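Local coordinates for 1-deoxy-D-xylulose 5-phosphate reductoisomerase (Zymomonas mobilis, PDB 1R0K), which catalyses the NADPH-dependent rearrangement and reduction of 1-deoxy-D-xylulose 5-phosphate to 2-C-methyl-D-erythritol 4-phosphate, a step of isoprenoid biosynthesis that requires a divalent metal ion, at residues S19-Y31 and M266-M280. Numbering follows the deposited sequence.
Sequences STLDLIERNLDRY and MRTPIGHTLAWPKRM
Asp22 and Arg267 join the first helix of the Rossmann-type NADPH domain, 15-25, to helix 267-275, in a pair whose charged groups lie to one side of an apolar knob, Leu23. The two helix segments cross at -56°, their axes 9.6 Å apart. Arg267 NH1 donates a hydrogen-bonded salt bridge to Asp22 OD2 (3.0 Å, 165°), although the position of that nitrogen is less certain. Arg26 grips the same carboxylate side-on: its NE meets Asp22 OD2 at 2.7 Å, almost straight, and NH2 reaches OD1. The shared anion probably offsets the closeness of the two arginines, and Arg267 NH2 has a second salt bridge, to Asp265.

The aliphatic chain of Arg267 packs on Ser19 and on Leu23, which sits among Arg267, Ile270, Gly271 and Leu274, its CD1 3.5 Å from Gly271 CA. With CG anti to the backbone N (chi1 -178°), Leu274 carries CD1 over one face of the Tyr31 ring in a CH-pi contact. The hydroxyl of the buried Tyr31 meets a water that donates to Leu274 O, and a weak bond from Arg30 NH2. Asn27 ND2 donates to Leu23 O at 2.8 Å; Ser19 OG and Thr20 OG1 bond to Ser15 O and Ile16 O of the preceding turn. The one direct polar link between the segments is thus Asp22-Arg267, which suggests that their association rests largely on apolar fit.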
loop_
_atom_site.group_PDB
_atom_site.type_symbol
_atom_site.label_atom_id
_atom_site.label_comp_id
_atom_site.label_asym_id
_atom_site.label_seq_id
_atom_site.Cartn_x
_atom_site.Cartn_y
_atom_site.Cartn_z
ATOM N N SER B 19 -11.336 -3.682 -21.855
ATOM C CA SER B 19 -11.202 -4.108 -20.466
ATOM C C SER B 19 -12.322 -3.507 -19.629
ATOM O O SER B 19 -12.840 -4.148 -18.711
ATOM C CB SER B 19 -9.846 -3.671 -19.905
ATOM O OG SER B 19 -8.778 -4.333 -20.564
ATOM N N THR B 20 -12.699 -2.275 -19.954
ATOM C CA THR B 20 -13.763 -1.598 -19.226
ATOM C C THR B 20 -15.097 -2.301 -19.471
ATOM O O THR B 20 -15.852 -2.541 -18.535
ATOM C CB THR B 20 -13.877 -0.116 -19.651
ATOM O OG1 THR B 20 -12.630 0.545 -19.406
ATOM C CG2 THR B 20 -14.981 0.591 -18.853
ATOM N N LEU B 21 -15.385 -2.635 -20.727
ATOM C CA LEU B 21 -16.641 -3.318 -21.047
ATOM C C LEU B 21 -16.703 -4.701 -20.406
ATOM O O LEU B 21 -17.767 -5.144 -19.969
ATOM C CB LEU B 21 -16.813 -3.423 -22.562
ATOM C CG LEU B 21 -17.426 -2.164 -23.191
ATOM C CD1 LEU B 21 -17.325 -2.220 -24.696
ATOM C CD2 LEU B 21 -18.872 -2.045 -22.752
ATOM N N ASP B 22 -15.561 -5.377 -20.349
ATOM C CA ASP B 22 -15.487 -6.697 -19.737
ATOM C C ASP B 22 -16.091 -6.618 -18.334
ATOM O O ASP B 22 -16.962 -7.410 -17.975
ATOM C CB ASP B 22 -14.027 -7.160 -19.645
ATOM C CG ASP B 22 -13.887 -8.550 -19.034
ATOM O OD1 ASP B 22 -13.952 -9.549 -19.782
ATOM O OD2 ASP B 22 -13.717 -8.644 -17.799
ATOM N N LEU B 23 -15.644 -5.645 -17.546
ATOM C CA LEU B 23 -16.144 -5.497 -16.183
ATOM C C LEU B 23 -17.598 -5.049 -16.131
ATOM O O LEU B 23 -18.360 -5.500 -15.278
ATOM C CB LEU B 23 -15.266 -4.511 -15.396
ATOM C CG LEU B 23 -13.792 -4.910 -15.256
ATOM C CD1 LEU B 23 -13.095 -3.970 -14.270
ATOM C CD2 LEU B 23 -13.695 -6.347 -14.763
ATOM N N ILE B 24 -17.985 -4.159 -17.042
ATOM C CA ILE B 24 -19.363 -3.676 -17.078
ATOM C C ILE B 24 -20.335 -4.810 -17.416
ATOM O O ILE B 24 -21.370 -4.969 -16.771
ATOM C CB ILE B 24 -19.536 -2.547 -18.128
ATOM C CG1 ILE B 24 -18.770 -1.300 -17.679
ATOM C CG2 ILE B 24 -21.022 -2.225 -18.312
ATOM C CD1 ILE B 24 -18.749 -0.183 -18.703
ATOM N N GLU B 25 -19.991 -5.602 -18.422
ATOM C CA GLU B 25 -20.859 -6.692 -18.842
ATOM C C GLU B 25 -21.005 -7.844 -17.847
ATOM O O GLU B 25 -21.948 -8.634 -17.946
ATOM C CB GLU B 25 -20.416 -7.181 -20.216
ATOM C CG GLU B 25 -20.767 -6.164 -21.299
ATOM C CD GLU B 25 -20.375 -6.612 -22.683
ATOM O OE1 GLU B 25 -19.247 -6.290 -23.123
ATOM O OE2 GLU B 25 -21.199 -7.298 -23.324
ATOM N N ARG B 26 -20.091 -7.926 -16.885
ATOM C CA ARG B 26 -20.157 -8.948 -15.839
ATOM C C ARG B 26 -21.042 -8.390 -14.729
ATOM O O ARG B 26 -21.289 -9.049 -13.720
ATOM C CB ARG B 26 -18.768 -9.222 -15.252
ATOM C CG ARG B 26 -17.767 -9.794 -16.228
ATOM C CD ARG B 26 -16.368 -9.836 -15.625
ATOM N NE ARG B 26 -15.405 -10.359 -16.587
ATOM C CZ ARG B 26 -15.299 -11.641 -16.915
ATOM N NH1 ARG B 26 -16.091 -12.540 -16.348
ATOM N NH2 ARG B 26 -14.418 -12.019 -17.829
ATOM N N ASN B 27 -21.521 -7.166 -14.926
ATOM C CA ASN B 27 -22.341 -6.504 -13.921
ATOM C C ASN B 27 -23.432 -5.627 -14.525
ATOM O O ASN B 27 -23.658 -4.504 -14.073
ATOM C CB ASN B 27 -21.435 -5.654 -13.029
ATOM C CG ASN B 27 -20.421 -6.485 -12.273
ATOM O OD1 ASN B 27 -20.752 -7.119 -11.271
ATOM N ND2 ASN B 27 -19.178 -6.500 -12.755
ATOM N N LEU B 28 -24.116 -6.137 -15.540
ATOM C CA LEU B 28 -25.168 -5.370 -16.181
ATOM C C LEU B 28 -26.331 -5.091 -15.243
ATOM O O LEU B 28 -27.179 -4.249 -15.530
ATOM C CB LEU B 28 -25.649 -6.091 -17.442
ATOM C CG LEU B 28 -24.609 -6.050 -18.566
ATOM C CD1 LEU B 28 -25.097 -6.855 -19.767
ATOM C CD2 LEU B 28 -24.349 -4.594 -18.947
ATOM N N ASP B 29 -26.371 -5.790 -14.116
ATOM C CA ASP B 29 -27.439 -5.563 -13.150
ATOM C C ASP B 29 -27.063 -4.369 -12.271
ATOM O O ASP B 29 -27.899 -3.828 -11.546
ATOM C CB ASP B 29 -27.652 -6.807 -12.279
ATOM C CG ASP B 29 -26.439 -7.148 -11.436
ATOM O OD1 ASP B 29 -25.335 -7.300 -12.002
ATOM O OD2 ASP B 29 -26.593 -7.273 -10.202
ATOM N N ARG B 30 -25.800 -3.958 -12.355
ATOM C CA ARG B 30 -25.292 -2.835 -11.565
ATOM C C ARG B 30 -25.049 -1.588 -12.415
ATOM O O ARG B 30 -25.078 -0.465 -11.910
ATOM C CB ARG B 30 -23.979 -3.234 -10.877
ATOM C CG ARG B 30 -24.130 -4.214 -9.716
ATOM C CD ARG B 30 -22.793 -4.858 -9.344
ATOM N NE ARG B 30 -21.720 -3.876 -9.191
ATOM C CZ ARG B 30 -20.432 -4.183 -9.035
ATOM N NH1 ARG B 30 -20.042 -5.454 -9.008
ATOM N NH2 ARG B 30 -19.528 -3.216 -8.917
ATOM N N TYR B 31 -24.814 -1.793 -13.708
ATOM C CA TYR B 31 -24.534 -0.688 -14.612
ATOM C C TYR B 31 -25.426 -0.601 -15.835
ATOM O O TYR B 31 -25.742 -1.609 -16.464
ATOM C CB TYR B 31 -23.080 -0.764 -15.080
ATOM C CG TYR B 31 -22.094 -0.803 -13.943
ATOM C CD1 TYR B 31 -21.376 -1.963 -13.659
ATOM C CD2 TYR B 31 -21.902 0.310 -13.128
ATOM C CE1 TYR B 31 -20.493 -2.017 -12.586
ATOM C CE2 TYR B 31 -21.019 0.268 -12.053
ATOM C CZ TYR B 31 -20.319 -0.898 -11.787
ATOM O OH TYR B 31 -19.452 -0.944 -10.716
ATOM N N MET B 266 -5.053 -4.701 -16.690
ATOM C CA MET B 266 -5.602 -3.362 -16.532
ATOM C C MET B 266 -6.989 -3.348 -15.898
ATOM O O MET B 266 -7.503 -2.285 -15.554
ATOM C CB MET B 266 -5.632 -2.637 -17.880
ATOM C CG MET B 266 -4.267 -2.146 -18.348
ATOM S SD MET B 266 -3.487 -1.024 -17.151
ATOM C CE MET B 266 -4.585 0.418 -17.237
ATOM N N ARG B 267 -7.606 -4.518 -15.749
ATOM C CA ARG B 267 -8.922 -4.563 -15.120
ATOM C C ARG B 267 -8.800 -4.254 -13.631
ATOM O O ARG B 267 -9.784 -3.908 -12.981
ATOM C CB ARG B 267 -9.594 -5.926 -15.331
ATOM C CG ARG B 267 -10.181 -6.084 -16.733
ATOM C CD ARG B 267 -10.749 -7.472 -16.975
ATOM N NE ARG B 267 -9.707 -8.493 -16.926
ATOM C CZ ARG B 267 -9.899 -9.771 -17.242
ATOM N NH1 ARG B 267 -11.101 -10.179 -17.636
ATOM N NH2 ARG B 267 -8.899 -10.642 -17.145
ATOM N N THR B 268 -7.594 -4.373 -13.084
ATOM C CA THR B 268 -7.414 -4.070 -11.667
ATOM C C THR B 268 -7.559 -2.563 -11.452
ATOM O O THR B 268 -8.388 -2.133 -10.659
ATOM C CB THR B 268 -6.056 -4.579 -11.137
ATOM O OG1 THR B 268 -6.072 -6.012 -11.121
ATOM C CG2 THR B 268 -5.801 -4.062 -9.715
ATOM N N PRO B 269 -6.752 -1.742 -12.145
ATOM C CA PRO B 269 -6.921 -0.299 -11.935
ATOM C C PRO B 269 -8.285 0.193 -12.449
ATOM O O PRO B 269 -8.905 1.060 -11.840
ATOM C CB PRO B 269 -5.739 0.311 -12.700
ATOM C CG PRO B 269 -5.435 -0.733 -13.762
ATOM C CD PRO B 269 -5.560 -2.011 -12.968
ATOM N N ILE B 270 -8.757 -0.360 -13.565
ATOM C CA ILE B 270 -10.055 0.056 -14.093
ATOM C C ILE B 270 -11.122 -0.327 -13.075
ATOM O O ILE B 270 -11.976 0.485 -12.723
ATOM C CB ILE B 270 -10.374 -0.616 -15.462
ATOM C CG1 ILE B 270 -9.431 -0.084 -16.544
ATOM C CG2 ILE B 270 -11.819 -0.326 -15.872
ATOM C CD1 ILE B 270 -9.560 -0.796 -17.876
ATOM N N GLY B 271 -11.059 -1.568 -12.594
ATOM C CA GLY B 271 -12.021 -2.029 -11.607
ATOM C C GLY B 271 -12.040 -1.112 -10.396
ATOM O O GLY B 271 -13.085 -0.888 -9.787
ATOM N N HIS B 272 -10.877 -0.578 -10.036
ATOM C CA HIS B 272 -10.797 0.329 -8.897
ATOM C C HIS B 272 -11.556 1.623 -9.183
ATOM O O HIS B 272 -12.281 2.118 -8.322
ATOM C CB HIS B 272 -9.325 0.640 -8.555
ATOM C CG HIS B 272 -9.143 1.832 -7.661
ATOM N ND1 HIS B 272 -9.102 3.124 -8.142
ATOM C CD2 HIS B 272 -9.006 1.929 -6.316
ATOM C CE1 HIS B 272 -8.947 3.965 -7.133
ATOM N NE2 HIS B 272 -8.887 3.265 -6.015
ATOM N N THR B 273 -11.404 2.168 -10.387
ATOM C CA THR B 273 -12.085 3.420 -10.701
ATOM C C THR B 273 -13.578 3.210 -10.902
ATOM O O THR B 273 -14.382 4.093 -10.612
ATOM C CB THR B 273 -11.495 4.101 -11.967
ATOM O OG1 THR B 273 -11.811 3.326 -13.127
ATOM C CG2 THR B 273 -9.978 4.228 -11.849
ATOM N N LEU B 274 -13.946 2.029 -11.389
ATOM C CA LEU B 274 -15.347 1.710 -11.634
ATOM C C LEU B 274 -16.125 1.507 -10.330
ATOM O O LEU B 274 -17.242 2.003 -10.181
ATOM C CB LEU B 274 -15.448 0.461 -12.528
ATOM C CG LEU B 274 -16.866 0.021 -12.911
ATOM C CD1 LEU B 274 -17.595 1.174 -13.594
ATOM C CD2 LEU B 274 -16.809 -1.200 -13.823
ATOM N N ALA B 275 -15.530 0.805 -9.372
ATOM C CA ALA B 275 -16.201 0.548 -8.100
ATOM C C ALA B 275 -16.075 1.673 -7.066
ATOM O O ALA B 275 -16.927 1.800 -6.185
ATOM C CB ALA B 275 -15.681 -0.759 -7.499
ATOM N N TRP B 276 -15.018 2.478 -7.169
ATOM C CA TRP B 276 -14.780 3.569 -6.216
ATOM C C TRP B 276 -16.085 4.261 -5.820
ATOM O O TRP B 276 -16.906 4.575 -6.681
ATOM C CB TRP B 276 -13.822 4.605 -6.815
ATOM C CG TRP B 276 -13.227 5.495 -5.773
ATOM C CD1 TRP B 276 -12.117 5.241 -5.014
ATOM C CD2 TRP B 276 -13.763 6.733 -5.299
ATOM N NE1 TRP B 276 -11.934 6.243 -4.093
ATOM C CE2 TRP B 276 -12.929 7.171 -4.245
ATOM C CE3 TRP B 276 -14.869 7.514 -5.659
ATOM C CZ2 TRP B 276 -13.169 8.359 -3.546
ATOM C CZ3 TRP B 276 -15.109 8.695 -4.964
ATOM C CH2 TRP B 276 -14.261 9.106 -3.918
ATOM N N PRO B 277 -16.276 4.544 -4.516
ATOM C CA PRO B 277 -15.382 4.282 -3.384
ATOM C C PRO B 277 -15.392 2.847 -2.851
ATOM O O PRO B 277 -14.748 2.552 -1.843
ATOM C CB PRO B 277 -15.863 5.285 -2.341
ATOM C CG PRO B 277 -17.343 5.272 -2.564
ATOM C CD PRO B 277 -17.445 5.332 -4.078
ATOM N N LYS B 278 -16.125 1.963 -3.519
ATOM C CA LYS B 278 -16.191 0.565 -3.107
ATOM C C LYS B 278 -15.163 -0.226 -3.909
ATOM O O LYS B 278 -14.371 0.347 -4.656
ATOM C CB LYS B 278 -17.588 -0.002 -3.380
ATOM C CG LYS B 278 -18.714 0.775 -2.730
ATOM C CD LYS B 278 -20.064 0.176 -3.100
ATOM C CE LYS B 278 -21.203 0.899 -2.395
ATOM N NZ LYS B 278 -22.526 0.313 -2.749
ATOM N N ARG B 279 -15.178 -1.544 -3.745
ATOM C CA ARG B 279 -14.273 -2.416 -4.481
ATOM C C ARG B 279 -15.133 -3.477 -5.154
ATOM O O ARG B 279 -16.193 -3.845 -4.639
ATOM C CB ARG B 279 -13.274 -3.096 -3.538
ATOM C CG ARG B 279 -12.248 -2.166 -2.915
ATOM C CD ARG B 279 -11.062 -1.925 -3.836
ATOM N NE ARG B 279 -10.038 -1.110 -3.179
ATOM C CZ ARG B 279 -8.797 -0.952 -3.632
ATOM N NH1 ARG B 279 -8.408 -1.551 -4.752
ATOM N NH2 ARG B 279 -7.937 -0.196 -2.957
ATOM N N MET B 280 -14.691 -3.952 -6.309
ATOM C CA MET B 280 -15.429 -4.979 -7.029
ATOM C C MET B 280 -14.467 -6.077 -7.428
ATOM O O MET B 280 -13.266 -5.851 -7.554
ATOM C CB MET B 280 -16.068 -4.404 -8.292
ATOM C CG MET B 280 -15.063 -4.027 -9.369
ATOM S SD MET B 280 -15.813 -3.162 -10.768
ATOM C CE MET B 280 -16.637 -4.528 -11.626
HETATM O O HOH W 1 -20.145 1.352 -9.131
#